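Glycerophosphodiester phosphodiesterase (Thermotoga maritima, PDB 1O1Z) belongs to the glycerophosphodiester phosphodiesterase family, whose members are built on a TIM-barrel fold. Local coordinates at residues L50-L64 against I74-T86. Residues are numbered along the deposited sequence; the frame is centred on the assembly and turned at random. Where two conformers were deposited one is given.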
loop_
_atom_site.group_PDB
_atom_site.type_symbol
_atom_site.label_atom_id
_atom_site.label_comp_id
_atom_site.label_asym_id
_atom_site.label_seq_id
_atom_site.Cartn_x
_atom_site.Cartn_y
_atom_site.Cartn_z
ATOM N N LEU A 50 5.758 0.412 -14.402
ATOM C CA LEU A 50 5.683 1.030 -15.728
ATOM C C LEU A 50 5.451 0.046 -16.852
ATOM O O LEU A 50 6.037 -1.044 -16.909
ATOM C CB LEU A 50 6.964 1.752 -16.096
ATOM C CG LEU A 50 7.342 2.983 -15.339
ATOM C CD1 LEU A 50 8.587 3.589 -16.018
ATOM C CD2 LEU A 50 6.210 3.986 -15.245
ATOM N N SER A 51 4.607 0.485 -17.787
ATOM C CA SER A 51 4.435 -0.184 -19.055
ATOM C C SER A 51 5.569 0.200 -19.999
ATOM O O SER A 51 6.402 1.076 -19.692
ATOM C CB SER A 51 3.098 0.240 -19.682
ATOM O OG SER A 51 3.150 1.629 -20.001
ATOM N N LYS A 52 5.585 -0.453 -21.155
ATOM C CA LYS A 52 6.619 -0.201 -22.154
ATOM C C LYS A 52 6.619 1.250 -22.603
ATOM O O LYS A 52 7.697 1.812 -22.893
ATOM C CB LYS A 52 6.454 -1.103 -23.360
ATOM C CG LYS A 52 7.559 -0.868 -24.405
ATOM C CD LYS A 52 7.772 -2.073 -25.280
ATOM C CE LYS A 52 8.911 -1.843 -26.266
ATOM N NZ LYS A 52 8.870 -2.826 -27.389
ATOM N N ASP A 53 5.410 1.819 -22.727
ATOM C CA ASP A 53 5.237 3.218 -23.130
ATOM C C ASP A 53 5.293 4.232 -21.973
ATOM O O ASP A 53 4.941 5.418 -22.138
ATOM C CB ASP A 53 3.996 3.429 -24.053
ATOM C CG ASP A 53 2.660 2.880 -23.502
ATOM O OD1 ASP A 53 2.591 2.009 -22.606
ATOM O OD2 ASP A 53 1.560 3.267 -23.968
ATOM N N GLY A 54 5.757 3.773 -20.805
ATOM C CA GLY A 54 6.113 4.649 -19.712
ATOM C C GLY A 54 4.938 5.149 -18.900
ATOM O O GLY A 54 5.021 6.182 -18.213
ATOM N N LYS A 55 3.830 4.409 -18.972
ATOM C CA LYS A 55 2.631 4.764 -18.233
ATOM C C LYS A 55 2.567 3.959 -16.946
ATOM O O LYS A 55 3.098 2.846 -16.878
ATOM C CB LYS A 55 1.388 4.492 -19.079
ATOM C CG LYS A 55 1.410 5.134 -20.492
ATOM C CD LYS A 55 1.659 6.612 -20.467
ATOM C CE LYS A 55 1.409 7.232 -21.841
ATOM N NZ LYS A 55 1.881 8.646 -21.894
ATOM N N VAL A 56 1.916 4.527 -15.936
ATOM C CA VAL A 56 1.839 3.920 -14.610
ATOM C C VAL A 56 0.675 2.953 -14.596
ATOM O O VAL A 56 -0.495 3.378 -14.690
ATOM C CB VAL A 56 1.702 4.939 -13.501
ATOM C CG1 VAL A 56 1.685 4.226 -12.148
ATOM C CG2 VAL A 56 2.840 5.931 -13.534
ATOM N N VAL A 57 1.008 1.672 -14.502
ATOM C CA VAL A 57 0.052 0.560 -14.494
ATOM C C VAL A 57 -0.023 -0.054 -13.097
ATOM O O VAL A 57 0.945 -0.043 -12.358
ATOM C CB VAL A 57 0.507 -0.517 -15.527
ATOM C CG1 VAL A 57 -0.228 -1.855 -15.359
ATOM C CG2 VAL A 57 0.308 0.059 -16.929
ATOM N N VAL A 58 -1.178 -0.608 -12.759
ATOM C CA VAL A 58 -1.405 -1.215 -11.444
ATOM C C VAL A 58 -1.193 -2.736 -11.573
ATOM O O VAL A 58 -1.987 -3.445 -12.190
ATOM C CB VAL A 58 -2.783 -0.883 -10.901
ATOM C CG1 VAL A 58 -2.993 -1.537 -9.525
ATOM C CG2 VAL A 58 -2.983 0.620 -10.810
ATOM N N SER A 59 -0.087 -3.243 -11.025
ATOM C CA SER A 59 0.212 -4.666 -11.040
ATOM C C SER A 59 1.221 -4.964 -9.945
ATOM O O SER A 59 2.294 -4.373 -9.926
ATOM C CB SER A 59 0.820 -5.077 -12.381
ATOM O OG SER A 59 1.103 -6.488 -12.397
ATOM N N HIS A 60 0.883 -5.895 -9.052
ATOM C CA HIS A 60 1.859 -6.339 -8.049
ATOM C C HIS A 60 3.092 -7.019 -8.670
ATOM O O HIS A 60 4.234 -6.628 -8.391
ATOM C CB HIS A 60 1.183 -7.266 -7.040
ATOM C CG HIS A 60 2.121 -7.759 -5.999
ATOM N ND1 HIS A 60 2.835 -8.924 -6.136
ATOM C CD2 HIS A 60 2.519 -7.192 -4.836
ATOM C CE1 HIS A 60 3.617 -9.075 -5.078
ATOM N NE2 HIS A 60 3.460 -8.033 -4.286
ATOM N N ASP A 61 2.870 -8.010 -9.523
ATOM C CA ASP A 61 3.937 -8.773 -10.141
ATOM C C ASP A 61 4.461 -8.024 -11.366
ATOM O O ASP A 61 3.739 -7.221 -11.967
ATOM C CB ASP A 61 3.437 -10.132 -10.604
ATOM C CG ASP A 61 3.027 -11.082 -9.469
ATOM O OD1 ASP A 61 3.283 -10.814 -8.269
ATOM O OD2 ASP A 61 2.490 -12.172 -9.752
ATOM N N GLU A 62 5.669 -8.350 -11.797
ATOM C CA GLU A 62 6.253 -7.710 -12.970
ATOM C C GLU A 62 5.735 -8.317 -14.279
ATOM O O GLU A 62 6.047 -7.812 -15.342
ATOM C CB GLU A 62 7.793 -7.768 -12.938
ATOM C CG GLU A 62 8.399 -9.130 -13.173
ATOM C CD GLU A 62 9.905 -9.085 -13.411
ATOM O OE1 GLU A 62 10.529 -8.002 -13.297
ATOM O OE2 GLU A 62 10.463 -10.151 -13.711
ATOM N N ASP A 63 4.994 -9.419 -14.200
ATOM C CA ASP A 63 4.460 -10.099 -15.395
ATOM C C ASP A 63 3.028 -10.565 -15.150
ATOM O O ASP A 63 2.478 -10.375 -14.059
ATOM C CB ASP A 63 5.369 -11.244 -15.818
ATOM C CG ASP A 63 5.523 -12.272 -14.746
ATOM O OD1 ASP A 63 4.505 -12.668 -14.128
ATOM O OD2 ASP A 63 6.640 -12.734 -14.443
ATOM N N LEU A 64 2.414 -11.147 -16.173
ATOM C CA LEU A 64 1.015 -11.563 -16.128
ATOM C C LEU A 64 0.833 -13.068 -15.867
ATOM O O LEU A 64 -0.246 -13.610 -16.116
ATOM C CB LEU A 64 0.335 -11.195 -17.456
ATOM C CG LEU A 64 0.345 -9.708 -17.832
ATOM C CD1 LEU A 64 -0.270 -9.521 -19.208
ATOM C CD2 LEU A 64 -0.391 -8.869 -16.787
ATOM N N ILE A 74 5.077 -6.667 -17.775
ATOM C CA ILE A 74 4.407 -5.370 -17.833
ATOM C C ILE A 74 5.237 -4.366 -18.645
ATOM O O ILE A 74 4.707 -3.613 -19.475
ATOM C CB ILE A 74 4.128 -4.835 -16.397
ATOM C CG1 ILE A 74 3.229 -5.786 -15.577
ATOM C CG2 ILE A 74 3.554 -3.426 -16.421
ATOM C CD1 ILE A 74 1.925 -6.079 -16.186
ATOM N N ARG A 75 6.555 -4.336 -18.421
ATOM C CA ARG A 75 7.384 -3.324 -19.070
ATOM C C ARG A 75 7.670 -3.623 -20.543
ATOM O O ARG A 75 8.271 -2.790 -21.227
ATOM C CB ARG A 75 8.687 -3.098 -18.314
ATOM C CG ARG A 75 9.670 -4.247 -18.319
ATOM C CD ARG A 75 10.942 -3.932 -17.512
ATOM N NE ARG A 75 10.606 -3.858 -16.101
ATOM C CZ ARG A 75 10.638 -4.885 -15.240
ATOM N NH1 ARG A 75 11.036 -6.085 -15.622
ATOM N NH2 ARG A 75 10.245 -4.696 -13.977
ATOM N N ASP A 76 7.249 -4.791 -21.012
ATOM C CA ASP A 76 7.476 -5.235 -22.374
ATOM C C ASP A 76 6.250 -4.959 -23.257
ATOM O O ASP A 76 6.310 -5.192 -24.466
ATOM C CB ASP A 76 7.783 -6.734 -22.390
ATOM C CG ASP A 76 9.206 -7.076 -21.951
ATOM O OD1 ASP A 76 10.052 -6.179 -21.772
ATOM O OD2 ASP A 76 9.560 -8.257 -21.792
ATOM N N ALA A 77 5.156 -4.509 -22.658
ATOM C CA ALA A 77 3.910 -4.265 -23.384
ATOM C C ALA A 77 3.419 -2.854 -23.110
ATOM O O ALA A 77 3.581 -2.325 -22.006
ATOM C CB ALA A 77 2.862 -5.264 -22.968
ATOM N N THR A 78 2.774 -2.242 -24.107
ATOM C CA THR A 78 2.112 -0.966 -23.888
ATOM C C THR A 78 0.838 -1.144 -23.053
ATOM O O THR A 78 0.289 -2.253 -22.925
ATOM C CB THR A 78 1.722 -0.308 -25.223
ATOM O OG1 THR A 78 0.741 -1.136 -25.876
ATOM C CG2 THR A 78 2.921 -0.205 -26.170
ATOM N N VAL A 79 0.324 -0.055 -22.508
ATOM C CA VAL A 79 -0.944 -0.135 -21.778
ATOM C C VAL A 79 -2.056 -0.774 -22.627
ATOM O O VAL A 79 -2.762 -1.666 -22.162
ATOM C CB VAL A 79 -1.408 1.240 -21.244
ATOM C CG1 VAL A 79 -2.787 1.150 -20.649
ATOM C CG2 VAL A 79 -0.443 1.761 -20.186
ATOM N N SER A 80 -2.176 -0.352 -23.883
ATOM C CA SER A 80 -3.185 -0.910 -24.779
ATOM C C SER A 80 -3.006 -2.421 -24.944
ATOM O O SER A 80 -3.969 -3.176 -24.886
ATOM C CB SER A 80 -3.140 -0.211 -26.138
ATOM O OG SER A 80 -4.186 -0.726 -26.958
ATOM N N GLU A 81 -1.754 -2.862 -25.151
ATOM C CA GLU A 81 -1.451 -4.285 -25.293
ATOM C C GLU A 81 -1.804 -5.070 -24.026
ATOM O O GLU A 81 -2.359 -6.152 -24.104
ATOM C CB GLU A 81 0.021 -4.465 -25.641
ATOM C CG GLU A 81 0.303 -4.050 -27.080
ATOM C CD GLU A 81 1.772 -3.885 -27.425
ATOM O OE1 GLU A 81 2.663 -3.933 -26.535
ATOM O OE2 GLU A 81 2.045 -3.677 -28.630
ATOM N N LEU A 82 -1.503 -4.492 -22.870
ATOM C CA LEU A 82 -1.834 -5.116 -21.590
ATOM C C LEU A 82 -3.331 -5.251 -21.386
ATOM O O LEU A 82 -3.816 -6.258 -20.909
ATOM C CB LEU A 82 -1.204 -4.345 -20.429
ATOM C CG LEU A 82 0.324 -4.409 -20.410
ATOM C CD1 LEU A 82 0.910 -3.366 -19.472
ATOM C CD2 LEU A 82 0.799 -5.818 -20.057
ATOM N N LYS A 83 -4.068 -4.213 -21.740
ATOM C CA LYS A 83 -5.525 -4.268 -21.674
ATOM C C LYS A 83 -6.102 -5.299 -22.648
ATOM O O LYS A 83 -7.049 -5.995 -22.311
ATOM C CB LYS A 83 -6.089 -2.873 -21.930
ATOM C CG LYS A 83 -5.935 -1.990 -20.680
ATOM C CD LYS A 83 -6.500 -0.617 -20.811
ATOM C CE LYS A 83 -6.330 0.185 -19.527
ATOM N NZ LYS A 83 -7.316 -0.131 -18.469
ATOM N N GLU A 84 -5.532 -5.410 -23.842
ATOM C CA GLU A 84 -5.990 -6.418 -24.778
ATOM C C GLU A 84 -5.761 -7.817 -24.200
ATOM O O GLU A 84 -6.638 -8.661 -24.240
ATOM C CB GLU A 84 -5.270 -6.283 -26.130
ATOM C CG GLU A 84 -5.527 -4.970 -26.861
ATOM C CD GLU A 84 -4.426 -4.606 -27.857
ATOM O OE1 GLU A 84 -4.006 -5.496 -28.620
ATOM O OE2 GLU A 84 -3.973 -3.430 -27.885
ATOM N N LEU A 85 -4.561 -8.055 -23.674
ATOM C CA LEU A 85 -4.195 -9.369 -23.123
ATOM C C LEU A 85 -5.034 -9.794 -21.923
ATOM O O LEU A 85 -5.316 -10.981 -21.742
ATOM C CB LEU A 85 -2.729 -9.358 -22.701
ATOM C CG LEU A 85 -1.741 -9.347 -23.855
ATOM C CD1 LEU A 85 -0.354 -8.970 -23.369
ATOM C CD2 LEU A 85 -1.733 -10.682 -24.586
ATOM N N THR A 86 -5.450 -8.821 -21.117
ATOM C CA THR A 86 -6.211 -9.082 -19.883
ATOM C C THR A 86 -7.718 -8.794 -20.043
ATOM O O THR A 86 -8.443 -8.754 -19.057
ATOM C CB THR A 86 -5.683 -8.235 -18.706
ATOM O OG1 THR A 86 -5.800 -6.845 -19.018
ATOM C CG2 THR A 86 -4.206 -8.475 -18.441
HETATM O O HOH W 1 8.662 -5.332 -25.962
HETATM O O HOH W 2 -0.847 2.196 -24.893
HETATM O O HOH W 3 7.630 -5.621 -15.974
HETATM O O HOH W 4 10.486 -6.210 -11.310
#
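Asp53 places its CG between backbone N and carbonyl carbon (chi1 53°), which turns the carboxylate to the start of helix 79-85. There Asp53 OD1 accepts from Val79 N at 3.1 Å on its syn side, while Ser51 OG donates to the same Asp53 OD1 from the opposite face of the carboxylate, 2.7 Å away. Thr78, the N-cap, forms a capping box with Glu81: Glu81 N donates to Thr78 OG1 and Thr78 N to Glu81 OE1, leaving the N-H of Val79, the next residue, to Asp53. Lys52 N bonds almost straight (170°) to Ala77 O, 2.9 Å away, approaching from above the carbonyl plane. The segments belong to an excursion from the TIM barrel that follows barrel strand 43-50; strand 56-58 pairs antiparallel with that strand, and helix 79-85 packs against strand 56-58, with Val79 CG2 3.8 Å from Val57 CG2. Ile74 CG2 lies 3.5 Å from Leu50 O and also touches Val57 CG1; Ile74 CD1 meets Leu64 CD2 at 3.7 Å, the side chains crossing nearly at right angles. Ile74 N donates to Glu62 O at 2.9 Å. In the Glu62-Arg75 salt bridge, Glu62 OE1 lies in the guanidinium plane, 3.1 Å from Arg75 NH1, which comes from above the carboxylate plane, consistent with planes 70° apart. Glu112 and Lys73 provide further salt bridges to Arg75 and Glu62, respectively.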